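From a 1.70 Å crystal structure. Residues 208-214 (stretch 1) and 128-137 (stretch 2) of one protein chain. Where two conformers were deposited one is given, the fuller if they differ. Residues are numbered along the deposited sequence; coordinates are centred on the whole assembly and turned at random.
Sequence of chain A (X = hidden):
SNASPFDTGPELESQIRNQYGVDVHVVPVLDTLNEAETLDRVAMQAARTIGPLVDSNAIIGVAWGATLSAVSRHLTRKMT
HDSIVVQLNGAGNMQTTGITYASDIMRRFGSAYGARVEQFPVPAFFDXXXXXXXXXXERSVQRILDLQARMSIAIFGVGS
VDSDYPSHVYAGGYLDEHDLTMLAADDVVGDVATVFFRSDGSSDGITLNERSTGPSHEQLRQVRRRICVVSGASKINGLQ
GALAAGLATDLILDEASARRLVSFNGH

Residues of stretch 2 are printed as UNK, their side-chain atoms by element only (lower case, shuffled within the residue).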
# COMPACT_ATOMS: atom_id res chain seq x y z
N LEU A 208 14.16 3.41 -11.19
CA LEU A 208 13.71 4.03 -9.94
C LEU A 208 13.69 3.07 -8.75
O LEU A 208 13.86 3.50 -7.60
CB LEU A 208 12.34 4.69 -10.12
CG LEU A 208 12.44 6.14 -10.60
CD1 LEU A 208 11.07 6.70 -10.94
CD2 LEU A 208 13.12 7.00 -9.54
N ASN A 209 13.50 1.78 -9.00
CA ASN A 209 13.43 0.82 -7.91
C ASN A 209 14.74 0.65 -7.13
O ASN A 209 14.73 0.18 -5.99
CB ASN A 209 12.86 -0.53 -8.36
CG ASN A 209 11.35 -0.48 -8.51
OD1 ASN A 209 10.70 0.42 -7.99
ND2 ASN A 209 10.79 -1.46 -9.23
N GLU A 210 15.87 1.05 -7.73
CA GLU A 210 17.13 0.99 -7.00
C GLU A 210 17.23 2.09 -5.94
O GLU A 210 18.16 2.10 -5.13
CB GLU A 210 18.31 1.07 -7.95
CG GLU A 210 18.37 -0.09 -8.91
CD GLU A 210 19.62 -0.06 -9.73
OE1 GLU A 210 20.13 1.05 -9.97
OE2 GLU A 210 20.08 -1.14 -10.13
N ARG A 211 16.26 3.00 -5.95
CA ARG A 211 16.22 4.10 -4.99
C ARG A 211 15.08 3.95 -3.98
O ARG A 211 14.89 4.80 -3.10
CB ARG A 211 16.09 5.43 -5.74
CG ARG A 211 17.36 5.82 -6.49
CD ARG A 211 17.07 6.79 -7.60
NE ARG A 211 16.35 7.97 -7.13
CZ ARG A 211 15.84 8.90 -7.93
NH1 ARG A 211 15.96 8.79 -9.25
NH2 ARG A 211 15.20 9.93 -7.41
N SER A 212 14.33 2.86 -4.10
CA SER A 212 13.19 2.63 -3.22
C SER A 212 13.59 2.07 -1.85
O SER A 212 14.57 1.34 -1.73
CB SER A 212 12.16 1.72 -3.88
OG SER A 212 11.05 1.56 -3.00
N THR A 213 12.80 2.41 -0.83
CA THR A 213 13.01 1.86 0.51
C THR A 213 12.10 0.66 0.83
O THR A 213 12.25 0.05 1.89
CB THR A 213 12.81 2.94 1.62
OG1 THR A 213 11.42 3.29 1.72
CG2 THR A 213 13.64 4.19 1.33
N GLY A 214 11.18 0.32 -0.07
CA GLY A 214 10.19 -0.70 0.23
C GLY A 214 10.61 -2.13 -0.11
O GLY A 214 11.61 -2.34 -0.79
N UNK A 128 19.72 9.08 -4.81
CA UNK A 128 20.78 8.36 -5.50
C UNK A 128 20.80 6.91 -5.08
O UNK A 128 20.74 6.60 -3.89
n UNK A 128 22.21 11.35 -4.33
c UNK A 128 22.15 8.98 -5.20
c UNK A 128 22.27 12.59 -4.79
c UNK A 128 22.26 11.22 -6.51
c UNK A 128 22.21 10.47 -5.39
n UNK A 128 22.30 12.54 -6.11
N UNK A 129 20.90 6.02 -6.05
CA UNK A 129 20.97 4.59 -5.76
C UNK A 129 22.14 4.26 -4.85
O UNK A 129 22.05 3.35 -4.03
c UNK A 129 21.04 3.78 -7.06
N UNK A 130 23.25 5.00 -4.99
CA UNK A 130 24.41 4.75 -4.15
C UNK A 130 24.11 5.01 -2.67
O UNK A 130 24.73 4.40 -1.79
o UNK A 130 25.37 6.96 -4.60
c UNK A 130 25.63 5.57 -4.62
N UNK A 131 23.17 5.91 -2.39
CA UNK A 131 22.78 6.13 -1.00
C UNK A 131 22.03 4.92 -0.45
O UNK A 131 22.26 4.50 0.68
c UNK A 131 21.92 7.40 -0.82
o UNK A 131 22.54 8.49 -1.50
c UNK A 131 21.78 7.73 0.67
N UNK A 132 21.14 4.34 -1.26
CA UNK A 132 20.43 3.15 -0.82
C UNK A 132 21.41 2.03 -0.50
O UNK A 132 21.31 1.41 0.55
c UNK A 132 19.42 2.66 -1.85
c UNK A 132 17.77 0.82 -2.37
n UNK A 132 16.06 -0.94 -2.73
c UNK A 132 17.05 -0.39 -1.78
c UNK A 132 18.69 1.42 -1.35
N UNK A 133 22.34 1.79 -1.43
CA UNK A 133 23.37 0.78 -1.24
C UNK A 133 24.08 0.96 0.09
O UNK A 133 24.22 0.01 0.87
c UNK A 133 24.40 0.82 -2.39
c UNK A 133 25.51 -0.19 -2.16
o UNK A 133 23.73 0.52 -3.62
N UNK A 134 24.51 2.18 0.36
CA UNK A 134 25.19 2.49 1.62
C UNK A 134 24.30 2.21 2.84
O UNK A 134 24.70 1.51 3.76
c UNK A 134 25.68 3.93 1.62
N UNK A 135 23.08 2.75 2.83
CA UNK A 135 22.16 2.56 3.95
C UNK A 135 21.78 1.11 4.21
O UNK A 135 21.52 0.73 5.36
c UNK A 135 19.34 5.22 6.35
c UNK A 135 20.90 3.41 3.75
se UNK A 135 21.26 5.23 6.00
c UNK A 135 21.12 4.87 4.07
N UNK A 136 21.73 0.29 3.17
CA UNK A 136 21.37 -1.11 3.33
C UNK A 136 22.50 -1.93 3.96
O UNK A 136 22.35 -3.12 4.23
c UNK A 136 19.38 -1.74 1.84
c UNK A 136 17.45 1.43 2.74
c UNK A 136 18.59 0.65 2.58
n UNK A 136 17.29 -2.46 1.43
c UNK A 136 18.45 -0.67 2.13
c UNK A 136 16.17 0.90 2.47
c UNK A 136 18.62 -2.80 1.44
c UNK A 136 17.16 -1.16 1.86
c UNK A 136 20.89 -1.71 2.00
c UNK A 136 16.01 -0.38 2.02
N UNK A 137 23.64 -1.27 4.20
CA UNK A 137 24.76 -1.87 4.90
C UNK A 137 24.86 -1.41 6.35
O UNK A 137 25.83 -1.70 7.05
c UNK A 137 26.77 -2.76 3.68
c UNK A 137 26.06 -1.53 4.19
o UNK A 137 26.58 -3.18 2.54
n UNK A 137 27.59 -3.36 4.54
O HOH W 1 20.73 0.96 -5.08
O HOH W 2 14.07 -1.63 -1.09
O HOH W 3 14.28 -3.52 0.87

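Position 128 carries one carbon and then a five-membered ring of three carbons and two nitrogens. The CA-to-CB bond points away from stretch 1, and the side chain makes no contact. The contact is made by the backbone: the backbone C of position 128 lies 3.9 Å from R211 CG. An imidazole on a single carbon is histidine, H128. It sits at the N-cap position, right before the helix, and its O accepts from the N of position 131 at 2.9 Å.

Position 129 has one side-chain carbon and nothing beyond it. That carbon, CB, is 3.9 Å from E210 CB, and the backbone N is 3.6 Å from R211 CG. This is alanine, A129. Its CA is 4.8 Å from R211 CA, the closest CA pair across the two stretches.

Position 130 has one carbon and one oxygen. Its CA-to-CB bond points away, and it touches nothing on stretch 1. It is serine, S130.

Position 131 has a carbon that carries one oxygen and one carbon, with no contact to stretch 1. This branched set is threonine, T131.

Position 132 has four carbons in a row ending in nitrogen. The CA-to-CB bond points toward stretch 1, and the terminal nitrogen is 2.9 Å from S212 O. An unbranched chain with a terminal amine is lysine, K132. All four chi angles are t, so the chain is fully extended. Its CD passes 3.1 Å from E210 O. NZ gives a weak hydrogen bond to S212 O and also donates to water 2 at 2.7 Å.

Position 133 again has a carbon bearing one oxygen and one carbon, with no contact to stretch 1. It is threonine, T133. Its OG1 makes a weak hydrogen bond back to A129 O, 3.3 Å away.

Position 134 has a single side-chain carbon, out of reach of stretch 1. It is alanine, A134.

Position 135 has two carbons, a selenium and a last carbon, unbranched and out of reach of stretch 1. The selenium identifies selenomethionine, M135.

Position 136 has one carbon and then fused five- and six-membered rings holding eight carbons and one nitrogen. The ring system reaches T213, with a ring carbon 3.8 Å from T213 O. This indole is tryptophan, W136, and that carbon is CZ2. T213 O lies at the ring edge, near its plane. W136 CH2 is 4.0 Å from T213 CB.

Position 137 has two carbons, the second carrying one oxygen and one nitrogen, far from stretch 1. It is asparagine, N137.

The contact is small, burying 356 Å² in all. A129 and K132 on the helix, and W136 just after it, meet stretch 1 along residues 209-213. The one direct hydrogen bond across the stretches, from K132 NZ to S212 O, is weak. Packing and three waters add to it. Water 1 donates to both A129 O (2.9 Å) and E210 O (2.8 Å). Water 2 extends the lysine's reach by donating to G214 O at 2.6 Å. Water 3 accepts from W136 NE1 at 3.2 Å and gives a weak bond to G214 O at 3.4 Å.

Stretch 2 128-137: HASTKTAMWN
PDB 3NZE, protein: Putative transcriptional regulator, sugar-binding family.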